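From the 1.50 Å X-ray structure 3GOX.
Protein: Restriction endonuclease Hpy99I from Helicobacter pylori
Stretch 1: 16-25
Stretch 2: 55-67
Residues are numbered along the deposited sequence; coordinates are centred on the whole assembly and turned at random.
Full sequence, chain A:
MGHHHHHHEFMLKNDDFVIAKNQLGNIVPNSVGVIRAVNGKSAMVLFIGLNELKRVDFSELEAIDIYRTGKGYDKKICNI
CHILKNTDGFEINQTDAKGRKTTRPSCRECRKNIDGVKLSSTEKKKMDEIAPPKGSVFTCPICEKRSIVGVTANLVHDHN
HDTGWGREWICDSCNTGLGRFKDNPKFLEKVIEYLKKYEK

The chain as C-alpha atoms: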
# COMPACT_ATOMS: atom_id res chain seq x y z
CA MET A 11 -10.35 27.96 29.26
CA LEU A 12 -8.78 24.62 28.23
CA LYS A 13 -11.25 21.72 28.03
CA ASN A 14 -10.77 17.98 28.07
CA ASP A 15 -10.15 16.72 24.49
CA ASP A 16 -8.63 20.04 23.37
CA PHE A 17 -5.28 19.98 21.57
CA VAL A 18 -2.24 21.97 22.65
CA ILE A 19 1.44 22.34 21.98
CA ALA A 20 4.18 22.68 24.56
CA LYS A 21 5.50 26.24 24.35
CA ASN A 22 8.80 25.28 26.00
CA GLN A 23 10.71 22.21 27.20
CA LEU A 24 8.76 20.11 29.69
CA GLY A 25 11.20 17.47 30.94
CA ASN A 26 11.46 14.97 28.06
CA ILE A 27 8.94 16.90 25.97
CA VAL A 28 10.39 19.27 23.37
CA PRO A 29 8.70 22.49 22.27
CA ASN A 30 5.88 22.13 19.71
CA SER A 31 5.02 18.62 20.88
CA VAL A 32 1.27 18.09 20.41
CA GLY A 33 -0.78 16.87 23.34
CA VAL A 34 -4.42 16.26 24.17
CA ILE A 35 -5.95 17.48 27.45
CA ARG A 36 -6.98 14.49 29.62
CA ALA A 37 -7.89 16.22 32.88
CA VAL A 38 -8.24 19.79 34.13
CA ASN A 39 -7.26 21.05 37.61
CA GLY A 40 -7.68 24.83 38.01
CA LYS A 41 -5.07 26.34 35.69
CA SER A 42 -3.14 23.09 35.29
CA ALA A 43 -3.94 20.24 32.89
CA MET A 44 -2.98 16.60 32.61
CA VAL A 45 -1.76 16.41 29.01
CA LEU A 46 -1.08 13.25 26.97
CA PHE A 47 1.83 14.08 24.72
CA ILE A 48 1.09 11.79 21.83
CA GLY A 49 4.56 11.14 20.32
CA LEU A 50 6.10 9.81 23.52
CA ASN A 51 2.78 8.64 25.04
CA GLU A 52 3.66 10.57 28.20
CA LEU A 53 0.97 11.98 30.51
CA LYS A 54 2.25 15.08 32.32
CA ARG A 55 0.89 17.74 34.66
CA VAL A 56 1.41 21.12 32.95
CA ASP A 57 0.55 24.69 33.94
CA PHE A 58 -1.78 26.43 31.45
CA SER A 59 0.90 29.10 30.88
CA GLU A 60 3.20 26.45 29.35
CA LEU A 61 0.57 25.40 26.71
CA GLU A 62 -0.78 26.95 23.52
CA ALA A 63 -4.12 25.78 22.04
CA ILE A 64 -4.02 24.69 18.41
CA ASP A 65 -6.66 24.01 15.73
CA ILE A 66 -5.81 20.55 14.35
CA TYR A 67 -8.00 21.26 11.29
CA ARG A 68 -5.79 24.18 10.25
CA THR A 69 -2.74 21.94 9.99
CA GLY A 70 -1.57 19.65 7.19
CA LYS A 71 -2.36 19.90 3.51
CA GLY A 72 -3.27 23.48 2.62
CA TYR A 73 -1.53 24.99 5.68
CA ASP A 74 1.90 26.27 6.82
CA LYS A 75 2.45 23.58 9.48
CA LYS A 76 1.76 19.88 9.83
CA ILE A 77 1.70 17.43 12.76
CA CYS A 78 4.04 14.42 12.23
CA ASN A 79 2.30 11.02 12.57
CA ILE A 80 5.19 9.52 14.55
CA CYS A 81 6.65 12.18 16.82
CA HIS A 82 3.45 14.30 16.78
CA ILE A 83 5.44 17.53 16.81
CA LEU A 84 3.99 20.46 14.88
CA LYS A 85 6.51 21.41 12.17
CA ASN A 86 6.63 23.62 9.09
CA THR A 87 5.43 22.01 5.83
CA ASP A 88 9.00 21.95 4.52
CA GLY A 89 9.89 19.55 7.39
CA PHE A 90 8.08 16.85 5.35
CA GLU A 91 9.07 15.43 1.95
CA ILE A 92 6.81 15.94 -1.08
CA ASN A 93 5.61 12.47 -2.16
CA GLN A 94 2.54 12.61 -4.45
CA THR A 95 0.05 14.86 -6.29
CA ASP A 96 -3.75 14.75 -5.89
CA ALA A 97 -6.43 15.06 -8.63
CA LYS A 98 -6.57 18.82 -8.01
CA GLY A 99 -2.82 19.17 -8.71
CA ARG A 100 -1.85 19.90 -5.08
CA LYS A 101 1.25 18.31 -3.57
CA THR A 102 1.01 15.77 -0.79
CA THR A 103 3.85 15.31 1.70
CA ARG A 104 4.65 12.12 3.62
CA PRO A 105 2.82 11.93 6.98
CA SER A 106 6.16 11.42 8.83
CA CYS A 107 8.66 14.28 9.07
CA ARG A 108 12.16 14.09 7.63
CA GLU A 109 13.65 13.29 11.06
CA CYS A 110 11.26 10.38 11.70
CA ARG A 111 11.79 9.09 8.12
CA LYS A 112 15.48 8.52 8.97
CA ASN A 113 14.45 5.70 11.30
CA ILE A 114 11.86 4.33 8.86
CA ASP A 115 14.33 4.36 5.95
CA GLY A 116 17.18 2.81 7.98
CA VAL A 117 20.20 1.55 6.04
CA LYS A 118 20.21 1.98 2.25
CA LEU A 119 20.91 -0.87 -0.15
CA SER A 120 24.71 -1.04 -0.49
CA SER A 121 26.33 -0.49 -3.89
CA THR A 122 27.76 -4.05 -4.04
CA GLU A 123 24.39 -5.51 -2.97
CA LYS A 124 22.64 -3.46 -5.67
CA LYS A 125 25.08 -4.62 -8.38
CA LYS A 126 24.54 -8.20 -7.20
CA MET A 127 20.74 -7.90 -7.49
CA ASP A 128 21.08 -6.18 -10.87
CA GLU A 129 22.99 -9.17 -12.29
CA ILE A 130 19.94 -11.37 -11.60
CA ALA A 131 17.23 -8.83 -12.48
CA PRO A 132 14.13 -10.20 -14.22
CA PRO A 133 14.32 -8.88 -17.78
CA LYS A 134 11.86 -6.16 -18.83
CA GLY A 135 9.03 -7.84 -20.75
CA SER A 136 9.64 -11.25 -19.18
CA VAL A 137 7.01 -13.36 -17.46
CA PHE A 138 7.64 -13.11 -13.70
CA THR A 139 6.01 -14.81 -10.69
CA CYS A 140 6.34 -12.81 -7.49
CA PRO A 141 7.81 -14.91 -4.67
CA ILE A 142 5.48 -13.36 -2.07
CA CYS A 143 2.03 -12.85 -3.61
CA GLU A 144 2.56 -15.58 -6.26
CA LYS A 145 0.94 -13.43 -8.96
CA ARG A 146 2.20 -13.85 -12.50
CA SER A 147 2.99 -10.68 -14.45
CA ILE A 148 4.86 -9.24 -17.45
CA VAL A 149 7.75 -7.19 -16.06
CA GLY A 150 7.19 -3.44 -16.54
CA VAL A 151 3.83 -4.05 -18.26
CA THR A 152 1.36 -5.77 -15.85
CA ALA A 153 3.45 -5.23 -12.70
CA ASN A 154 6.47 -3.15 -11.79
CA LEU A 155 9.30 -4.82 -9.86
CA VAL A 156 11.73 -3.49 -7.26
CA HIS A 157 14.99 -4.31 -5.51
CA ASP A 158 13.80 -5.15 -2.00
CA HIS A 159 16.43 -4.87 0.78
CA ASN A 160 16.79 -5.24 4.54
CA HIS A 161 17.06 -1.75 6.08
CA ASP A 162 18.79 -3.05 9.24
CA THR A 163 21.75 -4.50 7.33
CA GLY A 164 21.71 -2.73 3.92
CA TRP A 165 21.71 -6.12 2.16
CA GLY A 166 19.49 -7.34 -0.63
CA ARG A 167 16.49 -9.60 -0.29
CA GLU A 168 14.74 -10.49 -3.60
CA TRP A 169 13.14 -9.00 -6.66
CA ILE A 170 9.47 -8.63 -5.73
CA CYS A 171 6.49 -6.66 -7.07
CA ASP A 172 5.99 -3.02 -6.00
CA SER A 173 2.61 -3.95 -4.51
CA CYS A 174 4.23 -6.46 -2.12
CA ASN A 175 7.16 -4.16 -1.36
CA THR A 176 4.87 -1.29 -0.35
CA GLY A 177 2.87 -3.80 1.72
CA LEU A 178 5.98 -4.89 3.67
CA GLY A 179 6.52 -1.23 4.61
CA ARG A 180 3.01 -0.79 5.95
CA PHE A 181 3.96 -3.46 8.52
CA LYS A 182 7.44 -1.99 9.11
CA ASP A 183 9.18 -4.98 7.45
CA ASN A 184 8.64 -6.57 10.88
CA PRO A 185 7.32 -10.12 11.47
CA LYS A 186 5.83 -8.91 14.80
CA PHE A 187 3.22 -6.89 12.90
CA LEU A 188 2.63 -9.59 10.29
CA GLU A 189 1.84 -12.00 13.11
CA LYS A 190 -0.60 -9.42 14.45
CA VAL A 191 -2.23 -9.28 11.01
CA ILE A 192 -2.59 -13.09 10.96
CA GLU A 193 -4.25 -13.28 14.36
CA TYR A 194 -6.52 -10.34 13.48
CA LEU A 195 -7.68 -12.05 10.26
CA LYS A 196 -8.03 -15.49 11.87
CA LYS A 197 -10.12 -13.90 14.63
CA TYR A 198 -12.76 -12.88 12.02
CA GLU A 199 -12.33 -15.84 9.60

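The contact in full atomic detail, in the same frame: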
# COMPACT_ATOMS: atom_id res chain seq x y z
N ASP A 16 -9.29 18.99 24.14
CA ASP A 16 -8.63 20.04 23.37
C ASP A 16 -7.19 19.64 23.05
O ASP A 16 -6.56 18.89 23.80
CB ASP A 16 -8.56 21.38 24.12
CG ASP A 16 -9.89 22.09 24.22
OD1 ASP A 16 -10.87 21.74 23.53
OD2 ASP A 16 -9.91 23.07 25.00
N PHE A 17 -6.67 20.17 21.95
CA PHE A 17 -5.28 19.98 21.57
C PHE A 17 -4.41 21.20 21.84
O PHE A 17 -4.85 22.34 21.69
CB PHE A 17 -5.20 19.59 20.09
CG PHE A 17 -5.68 18.19 19.83
CD1 PHE A 17 -4.84 17.11 20.00
CD2 PHE A 17 -6.99 17.97 19.46
CE1 PHE A 17 -5.32 15.82 19.78
CE2 PHE A 17 -7.47 16.68 19.25
CZ PHE A 17 -6.62 15.62 19.41
N VAL A 18 -3.18 20.94 22.28
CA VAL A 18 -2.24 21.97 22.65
C VAL A 18 -0.86 21.60 22.15
O VAL A 18 -0.59 20.42 21.85
CB VAL A 18 -2.15 22.14 24.18
CG1 VAL A 18 -3.47 22.69 24.72
CG2 VAL A 18 -1.79 20.82 24.87
N ILE A 19 0.02 22.60 22.10
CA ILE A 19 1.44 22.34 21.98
C ILE A 19 2.14 22.83 23.24
O ILE A 19 1.71 23.79 23.89
CB ILE A 19 2.08 22.99 20.73
CG1 ILE A 19 1.77 24.49 20.68
CG2 ILE A 19 1.63 22.24 19.47
CD1 ILE A 19 2.48 25.21 19.53
N ALA A 20 3.25 22.17 23.56
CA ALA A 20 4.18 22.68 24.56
C ALA A 20 4.88 23.92 24.01
O ALA A 20 5.49 23.87 22.96
CB ALA A 20 5.21 21.61 24.92
N LYS A 21 4.79 25.02 24.74
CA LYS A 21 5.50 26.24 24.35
C LYS A 21 7.00 26.11 24.55
O LYS A 21 7.76 26.67 23.78
CB LYS A 21 5.00 27.44 25.15
CG LYS A 21 3.58 27.86 24.83
CD LYS A 21 3.13 29.04 25.72
CE LYS A 21 3.63 30.35 25.18
NZ LYS A 21 2.80 31.49 25.67
N ASN A 22 7.40 25.41 25.60
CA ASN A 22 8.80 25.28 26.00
C ASN A 22 9.09 23.83 26.34
O ASN A 22 8.21 22.97 26.22
CB ASN A 22 9.07 26.16 27.24
CG ASN A 22 8.42 27.53 27.14
OD1 ASN A 22 8.75 28.31 26.25
ND2 ASN A 22 7.50 27.81 28.06
N GLN A 23 10.31 23.55 26.76
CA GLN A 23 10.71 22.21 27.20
C GLN A 23 10.02 21.84 28.50
O GLN A 23 10.09 22.57 29.49
CB GLN A 23 12.22 22.15 27.42
CG GLN A 23 12.78 20.73 27.58
CD GLN A 23 13.07 20.02 26.27
OE1 GLN A 23 13.30 20.66 25.23
NE2 GLN A 23 13.10 18.68 26.31
N LEU A 24 9.40 20.67 28.51
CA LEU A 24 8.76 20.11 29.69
C LEU A 24 9.37 18.74 29.95
O LEU A 24 8.85 17.72 29.49
CB LEU A 24 7.25 20.03 29.49
CG LEU A 24 6.54 21.36 29.21
CD1 LEU A 24 5.11 21.16 28.68
CD2 LEU A 24 6.54 22.28 30.43
N GLY A 25 10.48 18.71 30.68
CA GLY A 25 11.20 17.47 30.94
C GLY A 25 11.67 16.86 29.62
O GLY A 25 12.47 17.47 28.91
N ARG A 55 1.56 16.57 34.09
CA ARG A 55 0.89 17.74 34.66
C ARG A 55 1.59 19.02 34.20
O ARG A 55 2.80 19.18 34.43
CB ARG A 55 0.88 17.70 36.20
CG ARG A 55 0.07 18.84 36.77
CD ARG A 55 -0.22 18.68 38.25
NE ARG A 55 -1.16 17.59 38.56
CZ ARG A 55 -2.45 17.55 38.22
NH1 ARG A 55 -3.02 18.53 37.52
NH2 ARG A 55 -3.19 16.51 38.58
N VAL A 56 0.83 19.92 33.57
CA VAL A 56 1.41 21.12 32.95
C VAL A 56 0.59 22.36 33.31
O VAL A 56 -0.63 22.35 33.18
CB VAL A 56 1.48 21.00 31.41
CG1 VAL A 56 2.23 22.19 30.83
CG2 VAL A 56 2.15 19.66 30.97
N ASP A 57 1.24 23.42 33.75
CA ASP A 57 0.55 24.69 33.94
C ASP A 57 0.01 25.25 32.63
O ASP A 57 0.67 25.15 31.59
CB ASP A 57 1.49 25.72 34.60
CG ASP A 57 1.41 25.70 36.09
OD1 ASP A 57 1.94 24.74 36.70
OD2 ASP A 57 0.78 26.63 36.67
N PHE A 58 -1.16 25.88 32.67
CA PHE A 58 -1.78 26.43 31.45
C PHE A 58 -0.84 27.39 30.72
O PHE A 58 -0.85 27.46 29.49
CB PHE A 58 -3.08 27.19 31.76
CG PHE A 58 -4.31 26.31 31.96
CD1 PHE A 58 -4.22 24.96 32.21
CD2 PHE A 58 -5.57 26.90 31.94
CE1 PHE A 58 -5.39 24.20 32.42
CE2 PHE A 58 -6.73 26.15 32.14
CZ PHE A 58 -6.63 24.80 32.39
N SER A 59 -0.01 28.12 31.47
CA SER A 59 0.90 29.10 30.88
C SER A 59 1.96 28.49 29.97
O SER A 59 2.53 29.20 29.14
CB SER A 59 1.57 29.94 31.96
OG SER A 59 2.42 29.15 32.77
N GLU A 60 2.20 27.19 30.13
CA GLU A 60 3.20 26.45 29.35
C GLU A 60 2.59 25.84 28.07
O GLU A 60 3.31 25.17 27.33
CB GLU A 60 3.81 25.34 30.20
CG GLU A 60 4.59 25.80 31.40
CD GLU A 60 5.96 26.35 31.05
OE1 GLU A 60 6.58 25.85 30.09
OE2 GLU A 60 6.40 27.30 31.73
N LEU A 61 1.29 26.04 27.84
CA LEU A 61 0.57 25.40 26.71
C LEU A 61 -0.04 26.45 25.79
O LEU A 61 -0.41 27.53 26.25
CB LEU A 61 -0.57 24.54 27.24
CG LEU A 61 -0.17 23.40 28.19
CD1 LEU A 61 -1.38 22.73 28.82
CD2 LEU A 61 0.73 22.38 27.48
N GLU A 62 -0.12 26.11 24.50
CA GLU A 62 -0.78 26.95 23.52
C GLU A 62 -1.81 26.07 22.77
O GLU A 62 -1.47 25.04 22.21
CB GLU A 62 0.24 27.52 22.55
CG GLU A 62 -0.35 28.42 21.51
CD GLU A 62 0.69 28.97 20.55
OE1 GLU A 62 1.89 29.08 20.93
OE2 GLU A 62 0.31 29.30 19.41
N ALA A 63 -3.07 26.47 22.79
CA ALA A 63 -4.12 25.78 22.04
C ALA A 63 -3.84 25.86 20.55
O ALA A 63 -3.41 26.89 20.03
CB ALA A 63 -5.49 26.38 22.32
N ILE A 64 -4.09 24.74 19.86
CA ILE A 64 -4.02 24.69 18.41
C ILE A 64 -5.32 24.14 17.80
O ILE A 64 -6.09 23.42 18.46
CB ILE A 64 -2.81 23.85 17.91
CG1 ILE A 64 -2.91 22.38 18.34
CG2 ILE A 64 -1.53 24.45 18.40
CD1 ILE A 64 -1.91 21.44 17.55
N ASP A 65 -5.54 24.51 16.54
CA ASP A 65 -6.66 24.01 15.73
C ASP A 65 -6.10 22.94 14.79
O ASP A 65 -5.44 23.24 13.79
CB ASP A 65 -7.31 25.14 14.94
CG ASP A 65 -8.49 24.67 14.09
OD1 ASP A 65 -8.82 23.47 14.07
OD2 ASP A 65 -9.11 25.54 13.41
N ILE A 66 -6.32 21.68 15.15
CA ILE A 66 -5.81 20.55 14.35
C ILE A 66 -6.28 20.60 12.89
O ILE A 66 -5.60 20.08 12.01
CB ILE A 66 -6.15 19.18 14.99
CG1 ILE A 66 -7.65 18.96 15.16
CG2 ILE A 66 -5.35 19.01 16.29
CD1 ILE A 66 -8.02 17.61 15.79
N TYR A 67 -7.45 21.19 12.65
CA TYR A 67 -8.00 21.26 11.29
C TYR A 67 -7.43 22.38 10.43
O TYR A 67 -7.78 22.48 9.24
CB TYR A 67 -9.52 21.32 11.35
CG TYR A 67 -10.10 20.12 12.08
CD1 TYR A 67 -9.88 18.83 11.61
CD2 TYR A 67 -10.80 20.28 13.26
CE1 TYR A 67 -10.40 17.73 12.29
CE2 TYR A 67 -11.32 19.18 13.93
CZ TYR A 67 -11.11 17.93 13.45
OH TYR A 67 -11.65 16.88 14.16
O HOH W 1 -8.38 21.75 20.14
O HOH W 2 5.99 24.52 27.66
O HOH W 3 5.40 29.85 29.19

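A short antiparallel pairing shows how a β-ladder divides its work: backbone amides and carbonyls set the register, and side chains pack across the faces and beyond the ends. In Hpy99I, strand 17-20 meets the strand that begins at L61 in this way, their N-to-C directions 142° apart, and the two stretches together bury 777 Å² of surface.

D16 precedes the ladder and makes no direct contact, so the pairing opens at F17. Its carbonyl accepts a nearly straight hydrogen bond from the amide of I64 (I64 N to F17 O, 3.1 Å, 171° at the hydrogen), and the same oxygen lies 3.5 Å from A63 CA in a CA-H...O contact. The amide of F17 is not wasted: water 1 accepts from F17 N at 2.9 Å and donates to I64 O at 3.3 Å, extending the pairing through solvent. The side chain of F17, in the m rotamer, meets two isoleucines. F17 CB packs 4.0 Å from I64 CG1, while I66 lies over one face of the ring, its CG2 4.0 Å from the centroid in a CH-pi contact and its CD1 3.6 Å from F17 CE2.

V18 pairs with A63 without hydrogen bonds between them, and as is usual at such a site the backbones draw close, V18 CA to A63 CA being 4.3 Å. Here V18 CA approaches E62 O at 3.2 Å, a CA-H...O contact beside the conventional bond that E62 O receives from the next amide. The side chains of V18, A20, L61 and A63 share one face of the sheet, where V18 CG2 touches L61 CD2 at 3.9 Å.

I19 and E62 form the hydrogen-bonded pair. I19 N donates to E62 O at 2.9 Å, and E62 N returns a bond to I19 O at 3.0 Å, closing a ring between the two residues. On the opposite face from V18, I19 CG1 rests 3.9 Å from E62 CB, and I19 CG2 reaches 4.0 Å from I64 CG2.

A20 pairs with L61 without hydrogen bonds and buries little against the other stretch. The backbone resumes bonding at K21, whose amide donates to E60 O (K21 N to E60 O, 3.0 Å, 172°), carrying the pattern beyond the strand. The aliphatic part of the K21 side chain lies along the partner, with CD 3.5 Å from S59 O and CG 4.1 Å from E62 CB.

N22 replaces backbone pairing with a side-chain bond: N22 ND2 donates to E60 OE1 at 3.0 Å, at 173°. Water 2 accepts from N22 N at 2.7 Å, and water 3 links N22 ND2, at 3.1 Å, to S59 O, at 2.9 Å.

Q23 points away. L24 returns toward the partner, its CD1 3.7 Å from V56 CG1 and its CD2 3.6 Å from E60 OE1. With G25 the contact has ended.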